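Local coordinates for Lmo2125 protein (Listeria monocytogenes serovar 1/2a, PDB 5TU0), which binds maltose and probably hands it, as a membrane-anchored lipoprotein, to a sugar transporter in the cell membrane, at residues 100-105 and 343-348; 168-173 and 357-362; 184-189 and 382-387; 194-199 and 371-376. The protein carries 2 engineered substitutions. All blocks are in the same frame, centred on the assembly; numbering follows the deposited sequence. Where two conformers were deposited one is given.

Contact 1 of 4, residues 100-105 and 343-348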
loop_
_atom_site.group_PDB
_atom_site.type_symbol
_atom_site.label_atom_id
_atom_site.label_comp_id
_atom_site.label_asym_id
_atom_site.label_seq_id
_atom_site.Cartn_x
_atom_site.Cartn_y
_atom_site.Cartn_z
ATOM N N VAL A 100 -5.008 10.845 -5.319
ATOM C CA VAL A 100 -5.560 11.905 -4.488
ATOM C C VAL A 100 -6.813 12.523 -5.109
ATOM O O VAL A 100 -7.251 13.594 -4.681
ATOM C CB VAL A 100 -4.492 13.012 -4.261
ATOM C CG1 VAL A 100 -3.334 12.480 -3.441
ATOM C CG2 VAL A 100 -3.984 13.577 -5.586
ATOM N N THR A 101 -7.407 11.828 -6.078
ATOM C CA THR A 101 -8.549 12.348 -6.808
ATOM C C THR A 101 -9.797 11.460 -6.669
ATOM O O THR A 101 -9.710 10.229 -6.728
ATOM C CB THR A 101 -8.186 12.493 -8.322
ATOM O OG1 THR A 101 -7.031 13.342 -8.478
ATOM C CG2 THR A 101 -9.338 13.061 -9.125
ATOM N N ILE A 102 -10.952 12.095 -6.478
ATOM C CA ILE A 102 -12.242 11.392 -6.457
ATOM C C ILE A 102 -13.268 12.342 -7.070
ATOM O O ILE A 102 -13.215 13.541 -6.802
ATOM C CB ILE A 102 -12.665 10.910 -5.046
ATOM C CG1 ILE A 102 -13.821 9.901 -5.156
ATOM C CG2 ILE A 102 -13.042 12.075 -4.143
ATOM C CD1 ILE A 102 -14.154 9.182 -3.873
ATOM N N ASP A 103 -14.161 11.822 -7.922
ATOM C CA ASP A 103 -15.184 12.667 -8.598
ATOM C C ASP A 103 -14.523 13.863 -9.322
ATOM O O ASP A 103 -15.068 14.968 -9.307
ATOM C CB ASP A 103 -16.207 13.234 -7.585
ATOM C CG ASP A 103 -16.893 12.167 -6.737
ATOM O OD1 ASP A 103 -17.472 11.221 -7.318
ATOM O OD2 ASP A 103 -16.887 12.313 -5.481
ATOM N N ASP A 104 -13.369 13.647 -9.945
ATOM C CA ASP A 104 -12.656 14.727 -10.642
ATOM C C ASP A 104 -12.311 15.918 -9.733
ATOM O O ASP A 104 -12.260 17.061 -10.202
ATOM C CB ASP A 104 -13.449 15.210 -11.866
ATOM C CG ASP A 104 -13.776 14.082 -12.832
ATOM O OD1 ASP A 104 -13.015 13.096 -12.870
ATOM O OD2 ASP A 104 -14.788 14.172 -13.552
ATOM N N LYS A 105 -12.111 15.657 -8.437
ATOM C CA LYS A 105 -11.675 16.694 -7.474
ATOM C C LYS A 105 -10.421 16.210 -6.740
ATOM O O LYS A 105 -10.340 15.043 -6.369
ATOM C CB LYS A 105 -12.793 17.015 -6.484
ATOM C CG LYS A 105 -14.026 17.632 -7.123
ATOM C CD LYS A 105 -15.050 18.022 -6.076
ATOM C CE LYS A 105 -16.331 18.562 -6.692
ATOM N NZ LYS A 105 -17.084 17.498 -7.430
ATOM N N PRO A 343 -9.289 1.157 -5.209
ATOM C CA PRO A 343 -10.429 2.085 -5.351
ATOM C C PRO A 343 -10.631 2.893 -4.077
ATOM O O PRO A 343 -10.501 2.337 -2.971
ATOM C CB PRO A 343 -11.620 1.140 -5.587
ATOM C CG PRO A 343 -11.012 -0.089 -6.190
ATOM C CD PRO A 343 -9.674 -0.232 -5.530
ATOM N N ASN A 344 -10.911 4.193 -4.223
ATOM C CA ASN A 344 -11.117 5.079 -3.069
ATOM C C ASN A 344 -12.583 5.484 -2.890
ATOM O O ASN A 344 -12.906 6.316 -2.045
ATOM C CB ASN A 344 -10.186 6.298 -3.158
ATOM C CG ASN A 344 -10.481 7.189 -4.349
ATOM O OD1 ASN A 344 -11.444 6.978 -5.099
ATOM N ND2 ASN A 344 -9.636 8.175 -4.546
ATOM N N ILE A 345 -13.469 4.874 -3.678
ATOM C CA ILE A 345 -14.892 5.118 -3.563
ATOM C C ILE A 345 -15.430 4.371 -2.332
ATOM O O ILE A 345 -14.849 3.347 -1.912
ATOM C CB ILE A 345 -15.659 4.740 -4.856
ATOM C CG1 ILE A 345 -15.552 3.248 -5.179
ATOM C CG2 ILE A 345 -15.150 5.588 -6.025
ATOM C CD1 ILE A 345 -16.449 2.820 -6.327
ATOM N N PRO A 346 -16.538 4.857 -1.754
ATOM C CA PRO A 346 -17.101 4.260 -0.532
ATOM C C PRO A 346 -17.368 2.766 -0.582
ATOM O O PRO A 346 -17.133 2.059 0.415
ATOM C CB PRO A 346 -18.431 5.013 -0.364
ATOM C CG PRO A 346 -18.189 6.319 -1.010
ATOM C CD PRO A 346 -17.376 5.983 -2.222
ATOM N N GLU A 347 -17.834 2.288 -1.733
ATOM C CA GLU A 347 -18.210 0.886 -1.890
ATOM C C GLU A 347 -17.049 -0.108 -1.663
ATOM O O GLU A 347 -17.282 -1.305 -1.553
ATOM C CB GLU A 347 -18.857 0.637 -3.256
ATOM C CG GLU A 347 -20.217 1.317 -3.487
ATOM C CD GLU A 347 -20.183 2.778 -3.915
ATOM O OE1 GLU A 347 -19.103 3.431 -3.924
ATOM O OE2 GLU A 347 -21.292 3.276 -4.254
ATOM N N MET A 348 -15.816 0.389 -1.628
ATOM C CA MET A 348 -14.641 -0.466 -1.387
ATOM C C MET A 348 -14.754 -1.127 -0.007
ATOM O O MET A 348 -14.249 -2.227 0.214
ATOM C CB MET A 348 -13.341 0.351 -1.483
ATOM C CG MET A 348 -12.071 -0.480 -1.368
ATOM S SD MET A 348 -11.891 -1.665 -2.716
ATOM C CE MET A 348 -10.704 -2.818 -1.980
#

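Contact 2 of 4, residues 168-173 and 357-362. Engineered in segment 357-362: K359 (natural residue Met).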
loop_
_atom_site.group_PDB
_atom_site.type_symbol
_atom_site.label_atom_id
_atom_site.label_comp_id
_atom_site.label_asym_id
_atom_site.label_seq_id
_atom_site.Cartn_x
_atom_site.Cartn_y
_atom_site.Cartn_z
ATOM N N GLY A 168 -2.920 -8.637 -6.017
ATOM C CA GLY A 168 -1.995 -8.533 -7.126
ATOM C C GLY A 168 -1.811 -9.792 -7.960
ATOM O O GLY A 168 -1.426 -9.708 -9.119
ATOM N N LEU A 169 -2.122 -10.945 -7.380
ATOM C CA LEU A 169 -2.056 -12.198 -8.100
ATOM C C LEU A 169 -3.262 -12.273 -9.037
ATOM O O LEU A 169 -3.141 -12.568 -10.219
ATOM C CB LEU A 169 -2.087 -13.374 -7.107
ATOM C CG LEU A 169 -2.223 -14.782 -7.662
ATOM C CD1 LEU A 169 -1.062 -15.121 -8.584
ATOM C CD2 LEU A 169 -2.338 -15.790 -6.526
ATOM N N LEU A 170 -4.445 -12.023 -8.483
ATOM C CA LEU A 170 -5.674 -12.049 -9.288
ATOM C C LEU A 170 -5.593 -10.973 -10.397
ATOM O O LEU A 170 -5.960 -11.210 -11.549
ATOM C CB LEU A 170 -6.910 -11.827 -8.404
ATOM C CG LEU A 170 -7.454 -13.022 -7.625
ATOM C CD1 LEU A 170 -6.423 -13.686 -6.739
ATOM C CD2 LEU A 170 -8.683 -12.572 -6.852
ATOM N N ALA A 171 -5.074 -9.803 -10.037
ATOM C CA ALA A 171 -4.971 -8.723 -10.985
ATOM C C ALA A 171 -3.926 -9.030 -12.075
ATOM O O ALA A 171 -4.099 -8.654 -13.235
ATOM C CB ALA A 171 -4.646 -7.415 -10.266
ATOM N N GLY A 172 -2.866 -9.751 -11.710
ATOM C CA GLY A 172 -1.828 -10.113 -12.689
ATOM C C GLY A 172 -2.401 -11.009 -13.778
ATOM O O GLY A 172 -1.884 -11.048 -14.906
ATOM N N TYR A 173 -3.455 -11.746 -13.426
ATOM C CA TYR A 173 -4.169 -12.608 -14.379
ATOM C C TYR A 173 -5.357 -11.916 -15.095
ATOM O O TYR A 173 -6.014 -12.531 -15.924
ATOM C CB TYR A 173 -4.628 -13.878 -13.677
ATOM C CG TYR A 173 -3.545 -14.940 -13.580
ATOM C CD1 TYR A 173 -3.391 -15.885 -14.603
ATOM C CD2 TYR A 173 -2.690 -15.010 -12.483
ATOM C CE1 TYR A 173 -2.422 -16.868 -14.527
ATOM C CE2 TYR A 173 -1.716 -15.995 -12.396
ATOM C CZ TYR A 173 -1.582 -16.917 -13.429
ATOM O OH TYR A 173 -0.617 -17.899 -13.354
ATOM N N ASN A 357 -13.804 -14.571 2.199
ATOM C CA ASN A 357 -14.400 -15.842 1.804
ATOM C C ASN A 357 -13.916 -16.312 0.447
ATOM O O ASN A 357 -13.693 -17.505 0.236
ATOM C CB ASN A 357 -15.923 -15.741 1.717
ATOM C CG ASN A 357 -16.561 -15.356 3.026
ATOM O OD1 ASN A 357 -15.933 -14.748 3.881
ATOM N ND2 ASN A 357 -17.815 -15.713 3.184
ATOM N N LEU A 358 -13.803 -15.364 -0.475
ATOM C CA LEU A 358 -13.369 -15.647 -1.826
ATOM C C LEU A 358 -12.060 -16.441 -1.830
ATOM O O LEU A 358 -11.963 -17.481 -2.490
ATOM C CB LEU A 358 -13.225 -14.341 -2.613
ATOM C CG LEU A 358 -12.724 -14.396 -4.060
ATOM C CD1 LEU A 358 -13.293 -13.232 -4.862
ATOM C CD2 LEU A 358 -11.197 -14.428 -4.144
ATOM N N LYS A 359 -11.071 -15.959 -1.093
ATOM C CA LYS A 359 -9.786 -16.648 -1.023
ATOM C C LYS A 359 -9.846 -17.860 -0.071
ATOM O O LYS A 359 -9.366 -18.933 -0.422
ATOM C CB LYS A 359 -8.661 -15.706 -0.581
ATOM C CG LYS A 359 -8.286 -14.564 -1.562
ATOM C CD LYS A 359 -7.817 -15.004 -2.971
ATOM C CE LYS A 359 -6.602 -15.947 -2.970
ATOM N NZ LYS A 359 -6.905 -17.380 -2.602
ATOM N N PHE A 360 -10.464 -17.716 1.100
ATOM C CA PHE A 360 -10.455 -18.796 2.069
ATOM C C PHE A 360 -11.190 -20.059 1.646
ATOM O O PHE A 360 -10.668 -21.177 1.848
ATOM C CB PHE A 360 -10.977 -18.382 3.442
ATOM C CG PHE A 360 -10.911 -19.514 4.445
ATOM C CD1 PHE A 360 -9.719 -19.799 5.102
ATOM C CD2 PHE A 360 -12.013 -20.322 4.686
ATOM C CE1 PHE A 360 -9.624 -20.873 5.992
ATOM C CE2 PHE A 360 -11.924 -21.402 5.563
ATOM C CZ PHE A 360 -10.733 -21.661 6.229
ATOM N N ASP A 361 -12.394 -19.901 1.105
ATOM C CA ASP A 361 -13.199 -21.074 0.731
ATOM C C ASP A 361 -12.453 -21.974 -0.276
ATOM O O ASP A 361 -12.553 -23.191 -0.202
ATOM C CB ASP A 361 -14.579 -20.671 0.226
ATOM C CG ASP A 361 -15.459 -20.009 1.320
ATOM O OD1 ASP A 361 -15.092 -20.011 2.517
ATOM O OD2 ASP A 361 -16.538 -19.488 0.962
ATOM N N ALA A 362 -11.683 -21.353 -1.172
ATOM C CA ALA A 362 -10.859 -22.072 -2.143
ATOM C C ALA A 362 -9.543 -22.545 -1.527
ATOM O O ALA A 362 -9.142 -23.695 -1.731
ATOM C CB ALA A 362 -10.594 -21.207 -3.361
#

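Contact 3 of 4, residues 184-189 and 382-387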
loop_
_atom_site.group_PDB
_atom_site.type_symbol
_atom_site.label_atom_id
_atom_site.label_comp_id
_atom_site.label_asym_id
_atom_site.label_seq_id
_atom_site.Cartn_x
_atom_site.Cartn_y
_atom_site.Cartn_z
ATOM N N ASN A 184 -16.431 2.168 -10.866
ATOM C CA ASN A 184 -17.776 1.658 -11.096
ATOM C C ASN A 184 -18.069 0.460 -10.177
ATOM O O ASN A 184 -17.711 -0.678 -10.502
ATOM C CB ASN A 184 -17.966 1.268 -12.557
ATOM C CG ASN A 184 -19.369 0.764 -12.844
ATOM O OD1 ASN A 184 -20.258 0.789 -11.979
ATOM N ND2 ASN A 184 -19.584 0.310 -14.065
ATOM N N PRO A 185 -18.782 0.708 -9.062
ATOM C CA PRO A 185 -19.039 -0.373 -8.111
ATOM C C PRO A 185 -20.043 -1.419 -8.597
ATOM O O PRO A 185 -20.239 -2.416 -7.905
ATOM C CB PRO A 185 -19.566 0.368 -6.886
ATOM C CG PRO A 185 -20.220 1.571 -7.434
ATOM C CD PRO A 185 -19.434 1.963 -8.653
ATOM N N LYS A 186 -20.666 -1.198 -9.759
ATOM C CA LYS A 186 -21.617 -2.174 -10.316
ATOM C C LYS A 186 -20.920 -3.134 -11.282
ATOM O O LYS A 186 -21.571 -4.005 -11.860
ATOM C CB LYS A 186 -22.793 -1.485 -11.020
ATOM C CG LYS A 186 -23.416 -0.308 -10.278
ATOM C CD LYS A 186 -23.823 -0.577 -8.835
ATOM C CE LYS A 186 -25.029 -1.501 -8.725
ATOM N NZ LYS A 186 -25.539 -1.548 -7.317
ATOM N N ASP A 187 -19.611 -2.952 -11.473
ATOM C CA ASP A 187 -18.812 -3.817 -12.326
ATOM C C ASP A 187 -17.675 -4.409 -11.480
ATOM O O ASP A 187 -16.603 -3.806 -11.364
ATOM C CB ASP A 187 -18.262 -3.031 -13.534
ATOM C CG ASP A 187 -17.315 -3.868 -14.420
ATOM O OD1 ASP A 187 -17.139 -5.088 -14.171
ATOM O OD2 ASP A 187 -16.732 -3.294 -15.366
ATOM N N ILE A 188 -17.931 -5.577 -10.894
ATOM C CA ILE A 188 -16.947 -6.273 -10.044
ATOM C C ILE A 188 -16.210 -7.343 -10.848
ATOM O O ILE A 188 -16.845 -8.210 -11.476
ATOM C CB ILE A 188 -17.613 -6.861 -8.795
ATOM C CG1 ILE A 188 -18.189 -5.723 -7.959
ATOM C CG2 ILE A 188 -16.620 -7.687 -7.971
ATOM C CD1 ILE A 188 -19.124 -6.172 -6.867
ATOM N N GLY A 189 -14.881 -7.258 -10.836
ATOM C CA GLY A 189 -14.031 -8.156 -11.607
ATOM C C GLY A 189 -13.382 -9.307 -10.850
ATOM O O GLY A 189 -12.550 -10.004 -11.404
ATOM N N ASP A 382 -24.621 -7.545 -3.244
ATOM C CA ASP A 382 -25.813 -7.366 -2.435
ATOM C C ASP A 382 -25.576 -6.308 -1.372
ATOM O O ASP A 382 -26.443 -5.474 -1.148
ATOM C CB ASP A 382 -26.309 -8.701 -1.849
ATOM C CG ASP A 382 -26.917 -9.620 -2.918
ATOM O OD1 ASP A 382 -27.069 -9.179 -4.085
ATOM O OD2 ASP A 382 -27.249 -10.788 -2.603
ATOM N N ASN A 383 -24.407 -6.327 -0.738
ATOM C CA ASN A 383 -24.074 -5.280 0.253
ATOM C C ASN A 383 -23.990 -3.893 -0.377
ATOM O O ASN A 383 -24.446 -2.921 0.219
ATOM C CB ASN A 383 -22.787 -5.601 0.996
ATOM C CG ASN A 383 -22.988 -6.650 2.070
ATOM O OD1 ASN A 383 -24.064 -6.745 2.666
ATOM N ND2 ASN A 383 -21.949 -7.424 2.350
ATOM N N VAL A 384 -23.415 -3.804 -1.573
ATOM C CA VAL A 384 -23.319 -2.526 -2.289
ATOM C C VAL A 384 -24.729 -1.962 -2.564
ATOM O O VAL A 384 -25.000 -0.787 -2.292
ATOM C CB VAL A 384 -22.498 -2.668 -3.603
ATOM C CG1 VAL A 384 -22.656 -1.447 -4.498
ATOM C CG2 VAL A 384 -21.029 -2.908 -3.297
ATOM N N THR A 385 -25.610 -2.814 -3.084
ATOM C CA THR A 385 -26.988 -2.446 -3.385
ATOM C C THR A 385 -27.760 -1.982 -2.155
ATOM O O THR A 385 -28.493 -0.978 -2.214
ATOM C CB THR A 385 -27.732 -3.634 -4.013
ATOM O OG1 THR A 385 -27.102 -3.972 -5.256
ATOM C CG2 THR A 385 -29.212 -3.311 -4.260
ATOM N N GLN A 386 -27.583 -2.705 -1.052
ATOM C CA GLN A 386 -28.267 -2.412 0.219
ATOM C C GLN A 386 -27.791 -1.173 0.956
ATOM O O GLN A 386 -28.588 -0.440 1.537
ATOM C CB GLN A 386 -28.082 -3.588 1.181
ATOM C CG GLN A 386 -28.716 -4.880 0.708
ATOM C CD GLN A 386 -30.204 -4.903 0.897
ATOM O OE1 GLN A 386 -30.961 -5.144 -0.052
ATOM N NE2 GLN A 386 -30.645 -4.637 2.124
ATOM N N LYS A 387 -26.493 -0.940 0.950
ATOM C CA LYS A 387 -25.928 0.141 1.757
ATOM C C LYS A 387 -25.607 1.430 1.040
ATOM O O LYS A 387 -25.387 2.440 1.698
ATOM C CB LYS A 387 -24.669 -0.377 2.438
ATOM C CG LYS A 387 -24.928 -1.599 3.303
ATOM C CD LYS A 387 -23.621 -2.160 3.820
ATOM C CE LYS A 387 -23.858 -3.448 4.575
ATOM N NZ LYS A 387 -22.563 -4.035 4.998
HETATM O O HOH W 1 -24.495 -3.794 -6.638
HETATM O O HOH W 2 -25.659 0.755 -4.894
#

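Contact 4 of 4, residues 194-199 and 371-376. Engineered in segment 371-376: P371 (natural residue Gln).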
loop_
_atom_site.group_PDB
_atom_site.type_symbol
_atom_site.label_atom_id
_atom_site.label_comp_id
_atom_site.label_asym_id
_atom_site.label_seq_id
_atom_site.Cartn_x
_atom_site.Cartn_y
_atom_site.Cartn_z
ATOM N N GLY A 194 -9.926 -14.234 -15.391
ATOM C CA GLY A 194 -8.612 -13.926 -14.854
ATOM C C GLY A 194 -8.510 -14.132 -13.358
ATOM O O GLY A 194 -7.588 -14.837 -12.881
ATOM N N SER A 195 -9.440 -13.534 -12.604
ATOM C CA SER A 195 -9.425 -13.700 -11.136
ATOM C C SER A 195 -9.462 -15.187 -10.749
ATOM O O SER A 195 -8.752 -15.622 -9.845
ATOM C CB SER A 195 -10.603 -13.005 -10.462
ATOM O OG SER A 195 -10.491 -11.599 -10.501
ATOM N N VAL A 196 -10.304 -15.954 -11.428
ATOM C CA VAL A 196 -10.431 -17.369 -11.095
ATOM C C VAL A 196 -9.124 -18.112 -11.400
ATOM O O VAL A 196 -8.741 -19.012 -10.643
ATOM C CB VAL A 196 -11.681 -18.002 -11.734
ATOM C CG1 VAL A 196 -11.701 -19.504 -11.501
ATOM C CG2 VAL A 196 -12.921 -17.348 -11.141
ATOM N N GLU A 197 -8.427 -17.725 -12.470
ATOM C CA GLU A 197 -7.107 -18.323 -12.740
ATOM C C GLU A 197 -6.150 -18.036 -11.579
ATOM O O GLU A 197 -5.379 -18.910 -11.165
ATOM C CB GLU A 197 -6.481 -17.796 -14.024
ATOM C CG GLU A 197 -6.871 -18.487 -15.311
ATOM C CD GLU A 197 -6.198 -17.807 -16.503
ATOM O OE1 GLU A 197 -6.711 -16.759 -16.978
ATOM O OE2 GLU A 197 -5.146 -18.316 -16.950
ATOM N N GLY A 198 -6.206 -16.815 -11.066
ATOM C CA GLY A 198 -5.356 -16.414 -9.939
ATOM C C GLY A 198 -5.694 -17.191 -8.669
ATOM O O GLY A 198 -4.787 -17.665 -7.955
ATOM N N ILE A 199 -7.002 -17.334 -8.401
ATOM C CA ILE A 199 -7.462 -18.059 -7.242
ATOM C C ILE A 199 -6.999 -19.518 -7.357
ATOM O O ILE A 199 -6.519 -20.088 -6.377
ATOM C CB ILE A 199 -8.994 -17.980 -7.069
ATOM C CG1 ILE A 199 -9.436 -16.521 -6.859
ATOM C CG2 ILE A 199 -9.412 -18.811 -5.867
ATOM C CD1 ILE A 199 -10.932 -16.337 -6.933
ATOM N N PRO A 371 -16.961 -21.223 -7.882
ATOM C CA PRO A 371 -18.058 -20.884 -6.948
ATOM C C PRO A 371 -17.586 -20.079 -5.752
ATOM O O PRO A 371 -18.357 -19.300 -5.206
ATOM C CB PRO A 371 -18.591 -22.242 -6.495
ATOM C CG PRO A 371 -17.528 -23.221 -6.834
ATOM C CD PRO A 371 -16.815 -22.680 -8.030
ATOM N N SER A 372 -16.338 -20.263 -5.339
ATOM C CA SER A 372 -15.804 -19.480 -4.229
ATOM C C SER A 372 -15.869 -17.988 -4.600
ATOM O O SER A 372 -16.304 -17.148 -3.794
ATOM C CB SER A 372 -14.374 -19.888 -3.917
ATOM O OG SER A 372 -13.880 -19.212 -2.765
ATOM N N ALA A 373 -15.447 -17.686 -5.822
ATOM C CA ALA A 373 -15.429 -16.319 -6.328
ATOM C C ALA A 373 -16.828 -15.814 -6.628
ATOM O O ALA A 373 -17.160 -14.684 -6.277
ATOM C CB ALA A 373 -14.551 -16.229 -7.559
ATOM N N ASP A 374 -17.650 -16.644 -7.277
ATOM C CA ASP A 374 -19.029 -16.257 -7.603
ATOM C C ASP A 374 -19.853 -15.967 -6.358
ATOM O O ASP A 374 -20.585 -14.966 -6.312
ATOM C CB ASP A 374 -19.728 -17.334 -8.450
ATOM C CG ASP A 374 -19.187 -17.417 -9.868
ATOM O OD1 ASP A 374 -18.534 -16.468 -10.324
ATOM O OD2 ASP A 374 -19.415 -18.444 -10.530
ATOM N N ASP A 375 -19.723 -16.823 -5.339
ATOM C CA ASP A 375 -20.481 -16.656 -4.091
ATOM C C ASP A 375 -20.080 -15.368 -3.361
ATOM O O ASP A 375 -20.934 -14.639 -2.869
ATOM C CB ASP A 375 -20.306 -17.871 -3.161
ATOM C CG ASP A 375 -20.911 -19.158 -3.731
ATOM O OD1 ASP A 375 -21.684 -19.093 -4.699
ATOM O OD2 ASP A 375 -20.604 -20.258 -3.201
ATOM N N ALA A 376 -18.783 -15.088 -3.314
ATOM C CA ALA A 376 -18.283 -13.894 -2.634
ATOM C C ALA A 376 -18.698 -12.627 -3.393
ATOM O O ALA A 376 -19.086 -11.642 -2.774
ATOM C CB ALA A 376 -16.782 -13.963 -2.492
#

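Contact 1 of 4, residues 100-105 and 343-348
N344 and I102 lie alongside each other, each reaching toward the other's backbone: the asparagine toward strand 101-102, the isoleucine back toward segment 343-348. The amide of N344 ends on the backbone, its ND2 giving a hydrogen bond to T101 O over 3.0 Å. The N-H points almost straight at the oxygen, 169° at the hydrogen, and T101 O lies in the plane of the amide. Seen from the acceptor the bond is less regular, for ND2 stands about 49° above the carbonyl plane of T101. With chi1 at 64°, N344 CG sits between its own backbone N and carbonyl carbon, which places the whole amide beside the isoleucine.

I102 has an extended chain, CG1 opposite the backbone N, and lays its end along that amide. I102 CD1 is 3.7 Å from N344 OD1, a van der Waals contact. The same I102 CD1 also touches the backbone, 3.6 Å from N344 O. Further on, I102 CD1 comes within 4.3 Å of I345 CG2. In the two-lobed fold of solute-binding proteins the contact probably spans the two lobes; the N344 side chain is about 11 Å from a bound glucose unit. A type I' turn from I102 to K105 connects strand 101-102 to strand 105-121, with the backbone N and O of I102 both bonded to K105. The T101 side chain turns from the contact, its OG1 bonded to Q97 O, and Q77 of helix 69-77 touches I102 as well as P346.

Contact 2 of 4, residues 168-173 and 357-362
L170 of helix 163-172 projects toward L358 and K359 on helix 348-363, a helix-to-helix contact inside one lobe of the two-lobed solute-binding fold. The first of these helices also carries Y164 of the maltose pocket. The backbones stay well apart, the CA atoms of L170 and K359 being 10.3 Å from each other, and side chains bridge the gap.

Starting at L170 CB, nothing is met yet: the nearest atom of the other segment, K359 CD, is 6.4 Å away. CG lies opposite the carbonyl carbon and beside the backbone N (chi1 -81°), a turn that sends both methyls forward. At this point L170 CG is still 5.1 Å from K359 CD. Contact comes at the fork. The L170 CD2 branch meets L358 CD2 at 4.1 Å, methyl against methyl, the two leucines coming from opposing helices. I199 of helix 193-208 touches both of them and closes this apolar patch from another side.

The CD1 branch goes to K359, an engineered residue where the natural protein has Met. Bends at chi2 and chi3 curl the aliphatic part of this lysine back toward L170. The touching atom is K359 CD, 4.2 Å from L170 CD1. A further bend at chi4 turns the chain off again, leaving the ammonium nitrogen K359 NZ 5.6 Å from L170 CD1.

Contact 3 of 4, residues 184-189 and 382-387
The puckered ring of P185 is met on one face and at its CB corner. P185 CB is 4.3 Å from V384 CG1, which approaches obliquely, while I345 CD1 of contact 1 lies over the face turned from the valine. The truly planar group here, the amide of N184, serves its own segment instead: N184 OD1 accepts from K186 N at 3.0 Å, with that nitrogen about 52° above the plane of the amide carbonyl. This is an Asx turn, set within a type I turn from N184 to D187.

The turn forms a corner before the weakly bonded strand 187-189, and the last turns of helix 369-387, close to the C terminus, pack on it. K186 reaches across from the same corner. Two successive kinks along its chain bring K186 NZ to within 4.0 Å of V384 CG1. K186 NZ also lies 3.5 Å from T385 OG1, without bonding to it. Water fills the polar gap: one molecule accepts from K186 NZ over 2.6 Å and also bonds T385 OG1 at 3.0 Å. A second lies between NZ and V384 O, its bond to the lysine being weak. T385 OG1 has a further partner in E381 O, one turn back in the helix.

Contact 4 of 4, residues 194-199 and 371-376
G194, in the first turns of helix 193-208, leads to the residues that meet A373 and lies against Y173, just after helix 163-172. S195 comes next. Its CB points toward helix 369-387 but stops short of it, and its hydroxyl is instead bonded to G189 O, fixing the helix to the end of strand 187-189. V196 makes the first contact with segment 371-376. A chi1 of 174° sets its CG2 opposite the carbonyl carbon, and this branch does the touching, V196 CG2 lying 4.1 Å from A373 CB. Here the backbones approach as closely as they do anywhere between the two segments, V196 CA to A373 CA 7.0 Å, a spacing that the small methyl of A373 can accommodate.

E197 turns to Y173, and the backbone O of G198 lies against L169. One turn after V196, I199 points toward the other helix. Its extended end brings I199 CD1 to 3.7 Å from the same A373 CB, so the one methyl rests against two branched residues three positions apart.

The pairing is wholly apolar, within a cluster of helices in one lobe of the solute-binding fold. A362 of helix 348-363 also touches I199, S372 OG bonds to L358 O, and L170 of helix 163-172 touches S195.

From the N terminus, segment 100-105 comes first, and contact 1 closes its loop only at 343-348, probably from one lobe to the other. Contacts 2, 3 and 4 start in quick succession at 168, 184 and 194, and all finish on the last two helices, 348-363 and 369-387. Contact 4 is nested inside the loop of contact 3; every other pair crosses. Contacts 2 and 4 have centres about 6 Å apart and share a helix cluster. Contacts 3 and 4 both use helix 369-387, one near each end, and contacts 1 and 3 touch where E347 packs on P185 and V384. Contacts 2 to 4 thereby fasten the last two helices along one lobe.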